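Local coordinates for protein alpha-fucosidase GH29 (Fusarium graminearum, PDB 4PSR) that hydrolyses alpha-L-fucosides, probably including the alpha-1,6-linked fucose on the reducing-end N-acetylglucosamine of glycoprotein glycans, at residues 444-450 / 486-492; 412-416 / 491-495; 440-445 / 463-467; 458-462 / 473-477. All coordinates share one frame; numbering follows the deposited sequence.

Contact 1 of 4, residues 444-450 / 486-492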
loop_
_atom_site.group_PDB
_atom_site.type_symbol
_atom_site.label_atom_id
_atom_site.label_comp_id
_atom_site.label_asym_id
_atom_site.label_seq_id
_atom_site.Cartn_x
_atom_site.Cartn_y
_atom_site.Cartn_z
ATOM N N SER A 444 -30.735 -16.767 7.673
ATOM C CA SER A 444 -29.545 -17.603 7.585
ATOM C C SER A 444 -28.430 -17.210 8.555
ATOM O O SER A 444 -27.375 -17.840 8.560
ATOM C CB SER A 444 -28.980 -17.582 6.167
ATOM O OG SER A 444 -28.385 -16.330 5.885
ATOM N N LEU A 445 -28.656 -16.180 9.370
ATOM C CA LEU A 445 -27.666 -15.819 10.384
ATOM C C LEU A 445 -27.623 -16.797 11.569
ATOM O O LEU A 445 -28.472 -16.752 12.454
ATOM C CB LEU A 445 -27.879 -14.380 10.875
ATOM C CG LEU A 445 -26.868 -13.892 11.922
ATOM C CD1 LEU A 445 -25.440 -13.942 11.399
ATOM C CD2 LEU A 445 -27.231 -12.489 12.351
ATOM N N LYS A 446 -26.580 -17.620 11.598
ATOM C CA LYS A 446 -26.457 -18.735 12.538
ATOM C C LYS A 446 -25.835 -18.413 13.873
ATOM O O LYS A 446 -26.180 -19.019 14.888
ATOM C CB LYS A 446 -25.533 -19.789 11.969
ATOM C CG LYS A 446 -26.102 -20.660 10.898
ATOM C CD LYS A 446 -25.456 -22.029 10.977
ATOM C CE LYS A 446 -23.928 -22.010 11.234
ATOM N NZ LYS A 446 -23.228 -22.872 10.256
ATOM N N SER A 447 -24.830 -17.541 13.866
ATOM C CA SER A 447 -24.140 -17.199 15.088
ATOM C C SER A 447 -23.521 -15.819 14.947
ATOM O O SER A 447 -23.141 -15.401 13.846
ATOM C CB SER A 447 -23.057 -18.224 15.441
ATOM O OG SER A 447 -22.103 -18.382 14.409
ATOM N N VAL A 448 -23.459 -15.117 16.067
ATOM C CA VAL A 448 -22.788 -13.831 16.183
ATOM C C VAL A 448 -21.878 -13.976 17.397
ATOM O O VAL A 448 -22.341 -14.306 18.491
ATOM C CB VAL A 448 -23.806 -12.685 16.408
ATOM C CG1 VAL A 448 -23.076 -11.340 16.583
ATOM C CG2 VAL A 448 -24.846 -12.643 15.287
ATOM N N GLU A 449 -20.583 -13.740 17.230
ATOM C CA GLU A 449 -19.596 -13.980 18.267
ATOM C C GLU A 449 -18.634 -12.805 18.338
ATOM O O GLU A 449 -18.279 -12.219 17.312
ATOM C CB GLU A 449 -18.778 -15.229 17.963
ATOM C CG GLU A 449 -19.604 -16.497 17.749
ATOM C CD GLU A 449 -18.751 -17.638 17.243
ATOM O OE1 GLU A 449 -18.317 -17.605 16.064
ATOM O OE2 GLU A 449 -18.507 -18.572 18.031
ATOM N N LEU A 450 -18.223 -12.456 19.539
ATOM C CA LEU A 450 -17.155 -11.487 19.770
ATOM C C LEU A 450 -15.821 -12.187 19.934
ATOM O O LEU A 450 -15.671 -13.098 20.765
ATOM C CB LEU A 450 -17.432 -10.662 21.025
ATOM C CG LEU A 450 -16.537 -9.438 21.263
ATOM C CD1 LEU A 450 -16.756 -8.377 20.187
ATOM C CD2 LEU A 450 -16.793 -8.823 22.642
ATOM N N VAL A 486 -13.793 -7.046 17.335
ATOM C CA VAL A 486 -14.264 -7.781 16.176
ATOM C C VAL A 486 -15.445 -8.686 16.472
ATOM O O VAL A 486 -15.358 -9.582 17.327
ATOM C CB VAL A 486 -13.128 -8.651 15.550
ATOM C CG1 VAL A 486 -13.596 -9.343 14.284
ATOM C CG2 VAL A 486 -11.875 -7.839 15.251
ATOM N N LEU A 487 -16.513 -8.492 15.722
ATOM C CA LEU A 487 -17.652 -9.415 15.691
ATOM C C LEU A 487 -17.532 -10.342 14.487
ATOM O O LEU A 487 -17.132 -9.926 13.391
ATOM C CB LEU A 487 -18.965 -8.650 15.618
ATOM C CG LEU A 487 -19.331 -7.829 16.855
ATOM C CD1 LEU A 487 -20.363 -6.786 16.541
ATOM C CD2 LEU A 487 -19.837 -8.747 17.987
ATOM N N LYS A 488 -17.917 -11.601 14.685
ATOM C CA LYS A 488 -17.864 -12.618 13.633
ATOM C C LYS A 488 -19.266 -13.126 13.410
ATOM O O LYS A 488 -19.877 -13.678 14.350
ATOM C CB LYS A 488 -16.927 -13.758 14.035
ATOM C CG LYS A 488 -16.873 -14.931 13.082
ATOM C CD LYS A 488 -15.908 -15.986 13.588
ATOM C CE LYS A 488 -15.777 -17.142 12.630
ATOM N NZ LYS A 488 -14.816 -18.148 13.142
ATOM N N LEU A 489 -19.789 -12.944 12.210
ATOM C CA LEU A 489 -21.166 -13.323 11.864
ATOM C C LEU A 489 -21.114 -14.464 10.872
ATOM O O LEU A 489 -20.590 -14.326 9.785
ATOM C CB LEU A 489 -21.936 -12.145 11.259
ATOM C CG LEU A 489 -22.476 -11.031 12.173
ATOM C CD1 LEU A 489 -21.362 -10.326 12.896
ATOM C CD2 LEU A 489 -23.251 -10.025 11.377
ATOM N N THR A 490 -21.643 -15.620 11.260
ATOM C CA THR A 490 -21.631 -16.799 10.403
ATOM C C THR A 490 -23.010 -17.044 9.826
ATOM O O THR A 490 -24.012 -17.046 10.558
ATOM C CB THR A 490 -21.160 -18.028 11.176
ATOM O OG1 THR A 490 -19.852 -17.810 11.732
ATOM C CG2 THR A 490 -21.130 -19.255 10.256
ATOM N N PHE A 491 -23.056 -17.241 8.520
ATOM C CA PHE A 491 -24.295 -17.430 7.805
ATOM C C PHE A 491 -24.316 -18.835 7.213
ATOM O O PHE A 491 -23.271 -19.403 6.896
ATOM C CB PHE A 491 -24.421 -16.408 6.676
ATOM C CG PHE A 491 -24.600 -14.999 7.142
ATOM C CD1 PHE A 491 -25.862 -14.482 7.346
ATOM C CD2 PHE A 491 -23.497 -14.173 7.374
ATOM C CE1 PHE A 491 -26.039 -13.164 7.768
ATOM C CE2 PHE A 491 -23.672 -12.866 7.779
ATOM C CZ PHE A 491 -24.931 -12.361 7.991
ATOM N N ASP A 492 -25.498 -19.444 7.124
ATOM C CA ASP A 492 -25.615 -20.667 6.333
ATOM C C ASP A 492 -25.768 -20.286 4.897
ATOM O O ASP A 492 -26.604 -19.441 4.546
ATOM C CB ASP A 492 -26.821 -21.508 6.708
ATOM C CG ASP A 492 -26.518 -22.494 7.887
ATOM O OD1 ASP A 492 -25.385 -23.035 7.889
ATOM O OD2 ASP A 492 -27.385 -22.700 8.734
HETATM O O HOH W 1 -20.015 -16.507 14.292
HETATM O O HOH W 2 -16.424 -19.265 15.173
#
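A classic beta bulge interrupts the antiparallel pairing of strands 445-451 and 485-491 in the C-terminal domain, where Lys446 and Ser447 both face Thr490. Thr490 O accepts from Lys446 N at 2.8 Å and takes a second, weak bond from Ser447 N at 3.4 Å. Regular pairing then resumes, and at the hydrogen-bonded pair of Glu449 and Lys488 the atoms Lys488 N and Glu449 O are 2.7 Å apart. The face bearing Leu445, Val448, Leu487, Leu489 and Phe491 is apolar, as befits a buried surface. With CG anti to the backbone N (chi1 -179°), Leu445 lays CD1 over one face of the Phe491 ring, a CH-pi contact 3.9 Å from the ring centroid, while Ser444 OG lies at the ring edge. Val448 and Leu489 point the same way, side by side. The other face is polar: one water joins Ser447 OG, Glu449 OE1, Lys488 O and Thr490 OG1, and a second links Glu449 OE1 to Lys488 NZ. Lys488 is fully extended, long enough for NZ to reach its salt-bridge partner Glu371. Beside the bulge, Lys446 NZ meets Asp492 OD1 at 3.2 Å from above the carboxylate plane, a salt bridge made doubtful by the two conformers of Asp492. Strand 415-420 flanks 485-491 on its far side, strand 458-460 borders 445-451, and Trp464 of strand 464-466 packs on Leu445 and Val448.

Contact 2 of 4, residues 412-416 / 491-495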
loop_
_atom_site.group_PDB
_atom_site.type_symbol
_atom_site.label_atom_id
_atom_site.label_comp_id
_atom_site.label_asym_id
_atom_site.label_seq_id
_atom_site.Cartn_x
_atom_site.Cartn_y
_atom_site.Cartn_z
ATOM N N GLU A 412 -14.636 -18.369 1.826
ATOM C CA GLU A 412 -15.839 -19.142 1.557
ATOM C C GLU A 412 -17.107 -18.292 1.421
ATOM O O GLU A 412 -18.141 -18.793 0.990
ATOM C CB GLU A 412 -16.026 -20.188 2.651
ATOM C CG GLU A 412 -15.062 -21.355 2.493
ATOM C CD GLU A 412 -15.260 -22.080 1.162
ATOM O OE1 GLU A 412 -16.435 -22.368 0.806
ATOM O OE2 GLU A 412 -14.244 -22.327 0.465
ATOM N N ASP A 413 -17.019 -17.007 1.786
ATOM C CA ASP A 413 -18.112 -16.047 1.641
ATOM C C ASP A 413 -19.325 -16.371 2.500
ATOM O O ASP A 413 -20.444 -16.047 2.121
ATOM C CB ASP A 413 -18.519 -15.880 0.174
ATOM C CG ASP A 413 -19.185 -14.545 -0.099
ATOM O OD1 ASP A 413 -18.841 -13.532 0.560
ATOM O OD2 ASP A 413 -20.046 -14.492 -1.006
ATOM N N ASP A 414 -19.086 -16.979 3.659
ATOM C CA ASP A 414 -20.149 -17.263 4.642
ATOM C C ASP A 414 -19.877 -16.706 6.027
ATOM O O ASP A 414 -20.678 -16.927 6.941
ATOM C CB ASP A 414 -20.489 -18.774 4.730
ATOM C CG ASP A 414 -19.325 -19.641 5.188
ATOM O OD1 ASP A 414 -18.233 -19.162 5.543
ATOM O OD2 ASP A 414 -19.498 -20.883 5.208
ATOM N N VAL A 415 -18.773 -15.959 6.192
ATOM C CA VAL A 415 -18.484 -15.284 7.455
ATOM C C VAL A 415 -18.159 -13.811 7.175
ATOM O O VAL A 415 -17.295 -13.495 6.341
ATOM C CB VAL A 415 -17.313 -15.914 8.224
ATOM C CG1 VAL A 415 -16.980 -15.084 9.440
ATOM C CG2 VAL A 415 -17.649 -17.359 8.660
ATOM N N LEU A 416 -18.892 -12.924 7.832
ATOM C CA LEU A 416 -18.626 -11.484 7.768
ATOM C C LEU A 416 -18.036 -11.054 9.088
ATOM O O LEU A 416 -18.616 -11.290 10.157
ATOM C CB LEU A 416 -19.924 -10.725 7.503
ATOM C CG LEU A 416 -19.866 -9.199 7.291
ATOM C CD1 LEU A 416 -19.112 -8.823 5.984
ATOM C CD2 LEU A 416 -21.269 -8.594 7.328
ATOM N N PHE A 491 -23.056 -17.241 8.520
ATOM C CA PHE A 491 -24.295 -17.430 7.805
ATOM C C PHE A 491 -24.316 -18.835 7.213
ATOM O O PHE A 491 -23.271 -19.403 6.896
ATOM C CB PHE A 491 -24.421 -16.408 6.676
ATOM C CG PHE A 491 -24.600 -14.999 7.142
ATOM C CD1 PHE A 491 -25.862 -14.482 7.346
ATOM C CD2 PHE A 491 -23.497 -14.173 7.374
ATOM C CE1 PHE A 491 -26.039 -13.164 7.768
ATOM C CE2 PHE A 491 -23.672 -12.866 7.779
ATOM C CZ PHE A 491 -24.931 -12.361 7.991
ATOM N N ASP A 492 -25.498 -19.444 7.124
ATOM C CA ASP A 492 -25.615 -20.667 6.333
ATOM C C ASP A 492 -25.768 -20.286 4.897
ATOM O O ASP A 492 -26.604 -19.441 4.546
ATOM C CB ASP A 492 -26.821 -21.508 6.708
ATOM C CG ASP A 492 -26.518 -22.494 7.887
ATOM O OD1 ASP A 492 -25.385 -23.035 7.889
ATOM O OD2 ASP A 492 -27.385 -22.700 8.734
ATOM N N GLY A 493 -24.942 -20.894 4.063
ATOM C CA GLY A 493 -25.024 -20.730 2.622
ATOM C C GLY A 493 -24.735 -19.371 1.987
ATOM O O GLY A 493 -25.160 -19.112 0.859
ATOM N N GLY A 494 -24.036 -18.493 2.698
ATOM C CA GLY A 494 -23.503 -17.288 2.088
ATOM C C GLY A 494 -24.018 -16.000 2.693
ATOM O O GLY A 494 -25.164 -15.921 3.140
ATOM N N ILE A 495 -23.171 -14.974 2.706
ATOM C CA ILE A 495 -23.577 -13.691 3.242
ATOM C C ILE A 495 -24.632 -13.049 2.339
ATOM O O ILE A 495 -24.474 -13.014 1.110
ATOM C CB ILE A 495 -22.351 -12.727 3.349
ATOM C CG1 ILE A 495 -21.263 -13.343 4.222
ATOM C CG2 ILE A 495 -22.764 -11.373 3.907
ATOM C CD1 ILE A 495 -19.839 -12.737 3.990
HETATM O O HOH W 3 -22.413 -12.770 -0.861
#
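Ile495 turns CG1 anti to its carbonyl carbon (chi1 -58°) and runs on nearly straight through chi2 (159°), which carries CD1 along the backbone of 413-416 to lie 3.5 Å from Val415 O and 4.0 Å from Leu416 CB. A long apolar chain suits this place, because CG1 packs on the Asp413 carbonyl while CD1 reaches on to Val415 and Leu416. Ile495 N donates to Asp413 O at 3.0 Å. The second backbone bond is straighter: Phe491 N reaches Asp414 O at 2.9 Å with 168° at the hydrogen, and that same oxygen lies in the plane of the Phe491 ring, at its edge. Between these two bonds the chain turns through Gly493 and Gly494. Gly493 has a positive phi that favours glycine, and at the backbone angles of Gly494 a CB would jam against the preceding carbonyl oxygen. Gly494 CA approaches Asp413 O at 3.3 Å, a CA-H...O contact. The side chain of Asp413 crosses that of Ile495 at about a right angle, and a water lies 2.9 Å from both Asp413 OD2 and Ile495 O and links the two. Asp414 sends OD1 to Asn410 ND2, within its own hairpin. The carbonyls of Asp413 and Asp414 thus each accept one backbone N-H, and these two bonds hold the chain on either side of the glycine turn as it leaves strand 485-491.

Contact 3 of 4, residues 440-445 / 463-467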
loop_
_atom_site.group_PDB
_atom_site.type_symbol
_atom_site.label_atom_id
_atom_site.label_comp_id
_atom_site.label_asym_id
_atom_site.label_seq_id
_atom_site.Cartn_x
_atom_site.Cartn_y
_atom_site.Cartn_z
ATOM N N VAL A 440 -32.247 -7.083 3.597
ATOM C CA VAL A 440 -31.477 -8.249 3.989
ATOM C C VAL A 440 -32.323 -9.218 4.828
ATOM O O VAL A 440 -32.946 -8.816 5.808
ATOM C CB VAL A 440 -30.219 -7.773 4.770
ATOM C CG1 VAL A 440 -29.683 -8.824 5.709
ATOM C CG2 VAL A 440 -29.130 -7.335 3.781
ATOM N N ASP A 441 -32.346 -10.488 4.425
ATOM C CA ASP A 441 -33.036 -11.538 5.180
ATOM C C ASP A 441 -32.018 -12.220 6.068
ATOM O O ASP A 441 -31.048 -12.793 5.580
ATOM C CB ASP A 441 -33.678 -12.556 4.233
ATOM C CG ASP A 441 -34.664 -13.493 4.939
ATOM O OD1 ASP A 441 -34.426 -13.891 6.108
ATOM O OD2 ASP A 441 -35.684 -13.838 4.305
ATOM N N LEU A 442 -32.232 -12.148 7.378
ATOM C CA LEU A 442 -31.304 -12.724 8.337
ATOM C C LEU A 442 -31.673 -14.133 8.828
ATOM O O LEU A 442 -31.118 -14.613 9.816
ATOM C CB LEU A 442 -31.114 -11.789 9.535
ATOM C CG LEU A 442 -30.383 -10.465 9.259
ATOM C CD1 LEU A 442 -30.294 -9.677 10.559
ATOM C CD2 LEU A 442 -28.974 -10.683 8.695
ATOM N N GLU A 443 -32.571 -14.799 8.100
ATOM C CA GLU A 443 -32.954 -16.169 8.454
ATOM C C GLU A 443 -31.717 -17.056 8.528
ATOM O O GLU A 443 -31.630 -17.948 9.350
ATOM C CB GLU A 443 -33.946 -16.752 7.438
ATOM C CG GLU A 443 -33.362 -16.962 6.045
ATOM C CD GLU A 443 -34.386 -17.460 5.040
ATOM O OE1 GLU A 443 -35.448 -17.972 5.464
ATOM O OE2 GLU A 443 -34.128 -17.338 3.824
ATOM N N SER A 444 -30.735 -16.767 7.673
ATOM C CA SER A 444 -29.545 -17.603 7.585
ATOM C C SER A 444 -28.430 -17.210 8.555
ATOM O O SER A 444 -27.375 -17.840 8.560
ATOM C CB SER A 444 -28.980 -17.582 6.167
ATOM O OG SER A 444 -28.385 -16.330 5.885
ATOM N N LEU A 445 -28.656 -16.180 9.370
ATOM C CA LEU A 445 -27.666 -15.819 10.384
ATOM C C LEU A 445 -27.623 -16.797 11.569
ATOM O O LEU A 445 -28.472 -16.752 12.454
ATOM C CB LEU A 445 -27.879 -14.380 10.875
ATOM C CG LEU A 445 -26.868 -13.892 11.922
ATOM C CD1 LEU A 445 -25.440 -13.942 11.399
ATOM C CD2 LEU A 445 -27.231 -12.489 12.351
ATOM N N GLU A 463 -28.068 -11.398 22.207
ATOM C CA GLU A 463 -29.176 -10.521 21.857
ATOM C C GLU A 463 -28.867 -9.690 20.617
ATOM O O GLU A 463 -27.855 -8.991 20.571
ATOM C CB GLU A 463 -29.502 -9.569 23.009
ATOM C CG GLU A 463 -29.444 -10.178 24.399
ATOM C CD GLU A 463 -29.646 -9.134 25.487
ATOM O OE1 GLU A 463 -30.283 -8.095 25.203
ATOM O OE2 GLU A 463 -29.161 -9.345 26.620
ATOM N N TRP A 464 -29.732 -9.805 19.615
ATOM C CA TRP A 464 -29.718 -8.931 18.440
ATOM C C TRP A 464 -31.102 -8.867 17.785
ATOM O O TRP A 464 -31.846 -9.850 17.794
ATOM C CB TRP A 464 -28.644 -9.356 17.420
ATOM C CG TRP A 464 -28.744 -10.773 16.892
ATOM C CD1 TRP A 464 -28.045 -11.861 17.331
ATOM C CD2 TRP A 464 -29.566 -11.238 15.807
ATOM N NE1 TRP A 464 -28.388 -12.974 16.600
ATOM C CE2 TRP A 464 -29.314 -12.617 15.655
ATOM C CE3 TRP A 464 -30.488 -10.624 14.950
ATOM C CZ2 TRP A 464 -29.957 -13.392 14.691
ATOM C CZ3 TRP A 464 -31.120 -11.395 13.991
ATOM C CH2 TRP A 464 -30.849 -12.766 13.870
ATOM N N GLU A 465 -31.457 -7.695 17.257
ATOM C CA GLU A 465 -32.732 -7.483 16.594
ATOM C C GLU A 465 -32.431 -6.717 15.332
ATOM O O GLU A 465 -31.479 -5.946 15.308
ATOM C CB GLU A 465 -33.684 -6.611 17.428
ATOM C CG GLU A 465 -34.197 -7.197 18.717
ATOM C CD GLU A 465 -35.154 -8.358 18.517
ATOM O OE1 GLU A 465 -35.825 -8.457 17.453
ATOM O OE2 GLU A 465 -35.224 -9.180 19.451
ATOM N N GLN A 466 -33.264 -6.901 14.313
ATOM C CA GLN A 466 -33.138 -6.204 13.040
ATOM C C GLN A 466 -34.212 -5.131 12.920
ATOM O O GLN A 466 -35.383 -5.439 12.710
ATOM C CB GLN A 466 -33.260 -7.195 11.875
ATOM C CG GLN A 466 -32.946 -6.592 10.525
ATOM C CD GLN A 466 -33.265 -7.508 9.369
ATOM O OE1 GLN A 466 -34.283 -8.209 9.369
ATOM N NE2 GLN A 466 -32.399 -7.496 8.360
ATOM N N SER A 467 -33.812 -3.873 13.053
ATOM C CA SER A 467 -34.698 -2.749 12.790
ATOM C C SER A 467 -34.614 -2.366 11.319
ATOM O O SER A 467 -33.797 -2.938 10.576
ATOM C CB SER A 467 -34.313 -1.558 13.684
ATOM O OG SER A 467 -32.999 -1.061 13.390
HETATM O O HOH W 4 -34.594 -10.721 8.444
#
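A type I beta turn from Leu442 to Leu445, closed by Leu445 N to Leu442 O, presents its two leucines to strand 464-466 from too far for backbone pairing, the CA atoms of Leu442 and Gln466 being 8.2 Å apart. Side chains therefore span the interval. Leu445 and Trp464 come from opposite directions, and Leu445 CD2 sits over one face of the indole, 3.9 Å from the centroid of the six-membered ring. Leu442 CD1 touches Trp464 CZ3 at 3.9 Å. Trp464 has two conformers, so these details apply to one of them. Gln466 suits the polar end because its amide can both give and accept. CG anti to the backbone N (chi1 -172°) and an extended chain bring NE2 to Val440 O at 2.9 Å, in the plane of the amide and with 167° at the hydrogen; NE2 also bonds to Leu434 O. Gln466 OE1 accepts a hydrogen bond from a water, which in turn accepts from Leu442 N. Asp441 OD1, at 2.9 Å from Glu443 N, forms an Asx turn leading into the beta turn. Apolar packing between two antiparallel sheets is what builds a beta-sandwich; here it joins the turn leading into strand 445-451 to the outermost strand of the three-stranded sheet.

Contact 4 of 4, residues 458-462 / 473-477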
loop_
_atom_site.group_PDB
_atom_site.type_symbol
_atom_site.label_atom_id
_atom_site.label_comp_id
_atom_site.label_asym_id
_atom_site.label_seq_id
_atom_site.Cartn_x
_atom_site.Cartn_y
_atom_site.Cartn_z
ATOM N N TYR A 458 -13.899 -17.184 21.423
ATOM C CA TYR A 458 -15.128 -16.552 20.971
ATOM C C TYR A 458 -16.123 -16.485 22.094
ATOM O O TYR A 458 -16.390 -17.483 22.757
ATOM C CB TYR A 458 -15.757 -17.308 19.829
ATOM C CG TYR A 458 -14.822 -17.494 18.691
ATOM C CD1 TYR A 458 -14.544 -16.447 17.804
ATOM C CD2 TYR A 458 -14.196 -18.707 18.476
ATOM C CE1 TYR A 458 -13.686 -16.632 16.749
ATOM C CE2 TYR A 458 -13.336 -18.889 17.424
ATOM C CZ TYR A 458 -13.083 -17.844 16.563
ATOM O OH TYR A 458 -12.221 -18.061 15.515
ATOM N N VAL A 459 -16.680 -15.302 22.290
ATOM C CA VAL A 459 -17.685 -15.077 23.319
ATOM C C VAL A 459 -18.991 -14.833 22.582
ATOM O O VAL A 459 -19.103 -13.891 21.821
ATOM C CB VAL A 459 -17.300 -13.902 24.226
ATOM C CG1 VAL A 459 -18.356 -13.678 25.304
ATOM C CG2 VAL A 459 -15.935 -14.148 24.872
ATOM N N LYS A 460 -19.967 -15.723 22.757
ATOM C CA LYS A 460 -21.243 -15.599 22.079
ATOM C C LYS A 460 -21.965 -14.296 22.422
ATOM O O LYS A 460 -21.937 -13.830 23.555
ATOM C CB LYS A 460 -22.156 -16.806 22.386
ATOM C CG LYS A 460 -23.561 -16.675 21.799
ATOM C CD LYS A 460 -24.368 -17.953 21.925
ATOM C CE LYS A 460 -25.845 -17.710 21.599
ATOM N NZ LYS A 460 -26.671 -18.956 21.595
ATOM N N VAL A 461 -22.549 -13.706 21.384
ATOM C CA VAL A 461 -23.479 -12.594 21.467
ATOM C C VAL A 461 -24.890 -13.185 21.411
ATOM O O VAL A 461 -25.259 -13.855 20.440
ATOM C CB VAL A 461 -23.304 -11.641 20.256
ATOM C CG1 VAL A 461 -24.348 -10.559 20.271
ATOM C CG2 VAL A 461 -21.905 -11.025 20.234
ATOM N N SER A 462 -25.685 -12.940 22.445
ATOM C CA SER A 462 -27.002 -13.563 22.542
ATOM C C SER A 462 -28.130 -12.709 21.980
ATOM O O SER A 462 -29.049 -13.240 21.356
ATOM C CB SER A 462 -27.316 -13.899 24.003
ATOM O OG SER A 462 -26.393 -14.844 24.521
ATOM N N ILE A 473 -26.920 -5.102 17.491
ATOM C CA ILE A 473 -26.253 -6.159 18.234
ATOM C C ILE A 473 -25.881 -5.677 19.642
ATOM O O ILE A 473 -25.171 -4.686 19.804
ATOM C CB ILE A 473 -24.966 -6.596 17.505
ATOM C CG1 ILE A 473 -25.298 -7.057 16.078
ATOM C CG2 ILE A 473 -24.249 -7.682 18.280
ATOM C CD1 ILE A 473 -24.055 -7.355 15.184
ATOM N N THR A 474 -26.341 -6.401 20.659
ATOM C CA THR A 474 -25.979 -6.111 22.047
ATOM C C THR A 474 -24.740 -6.888 22.450
ATOM O O THR A 474 -24.709 -8.114 22.391
ATOM C CB THR A 474 -27.131 -6.481 22.982
ATOM O OG1 THR A 474 -28.255 -5.658 22.661
ATOM C CG2 THR A 474 -26.748 -6.255 24.437
ATOM N N LEU A 475 -23.701 -6.176 22.863
ATOM C CA LEU A 475 -22.425 -6.822 23.130
ATOM C C LEU A 475 -22.415 -7.555 24.468
ATOM O O LEU A 475 -23.084 -7.123 25.409
ATOM C CB LEU A 475 -21.302 -5.783 23.109
ATOM C CG LEU A 475 -21.059 -5.113 21.748
ATOM C CD1 LEU A 475 -20.072 -3.972 21.921
ATOM C CD2 LEU A 475 -20.532 -6.126 20.744
ATOM N N PRO A 476 -21.628 -8.644 24.557
ATOM C CA PRO A 476 -21.356 -9.288 25.848
ATOM C C PRO A 476 -20.362 -8.453 26.637
ATOM O O PRO A 476 -20.032 -7.318 26.249
ATOM C CB PRO A 476 -20.755 -10.645 25.446
ATOM C CG PRO A 476 -20.054 -10.360 24.125
ATOM C CD PRO A 476 -20.945 -9.333 23.445
ATOM N N SER A 477 -19.891 -9.004 27.745
ATOM C CA SER A 477 -18.921 -8.323 28.585
ATOM C C SER A 477 -17.642 -8.009 27.804
ATOM O O SER A 477 -17.109 -8.849 27.070
ATOM C CB SER A 477 -18.616 -9.176 29.824
ATOM O OG SER A 477 -17.498 -8.673 30.539
HETATM O O HOH W 5 -25.631 -10.329 23.599
#
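Val461 makes the close part of this contact and Val459 the looser, exposed part. Buried Val461 sets CG1 anti to the backbone N (chi1 175°), which turns that methyl toward strand 471-474: CG1 is 3.3 Å from Thr474 O and 3.5 Å from Ile473 CG2, the valine and isoleucine crossing at about a right angle. Its other branch, CG2, rests on Pro476 CD at 3.8 Å. Two methyls on one carbon thus serve two partners, a good use of a beta-branched residue. Toward solvent the packing slackens. Val459 CG1 meets Pro476 CB at 3.9 Å, their side chains crossing at a slant, and the proline offers a compact apolar ring that also comes up to Lys460 O. The two backbones do not pair directly here; a water accepts from Ser462 N at 2.9 Å and donates to Thr474 O at 2.7 Å, joining the two backbones. The contact lies where one sheet hands over to the other: strand 458-460, outermost in the six-stranded sheet, pairs with 445-451, while 471-474 runs between 428-431 and 464-466 in the three-stranded sheet. Leu487 of strand 485-491 touches both Val461 and Ile473.

How the contacts relate
From the N terminus, 412-416 comes first and waits longest for its partner: contact 2 closes at 491-495, and contacts 3 and 4 fall wholly within its span. Next come 440-445 and 444-450, which overlap at Ser444 and Leu445 and open contacts 3 and 1. Segment 458-462 opens contact 4 before 463-467 closes contact 3 and 473-477 closes contact 4, so contacts 3 and 4 cross. Contact 1 closes at 486-492, enclosing contact 4 and crossing contact 3, and it shares Phe491 and Asp492 with contact 2. Contact 1 pairs two strands of the six-stranded sheet, contact 2 ties the chain leaving 485-491 to the start of 415-420, and contacts 3 and 4 reach the three-stranded sheet.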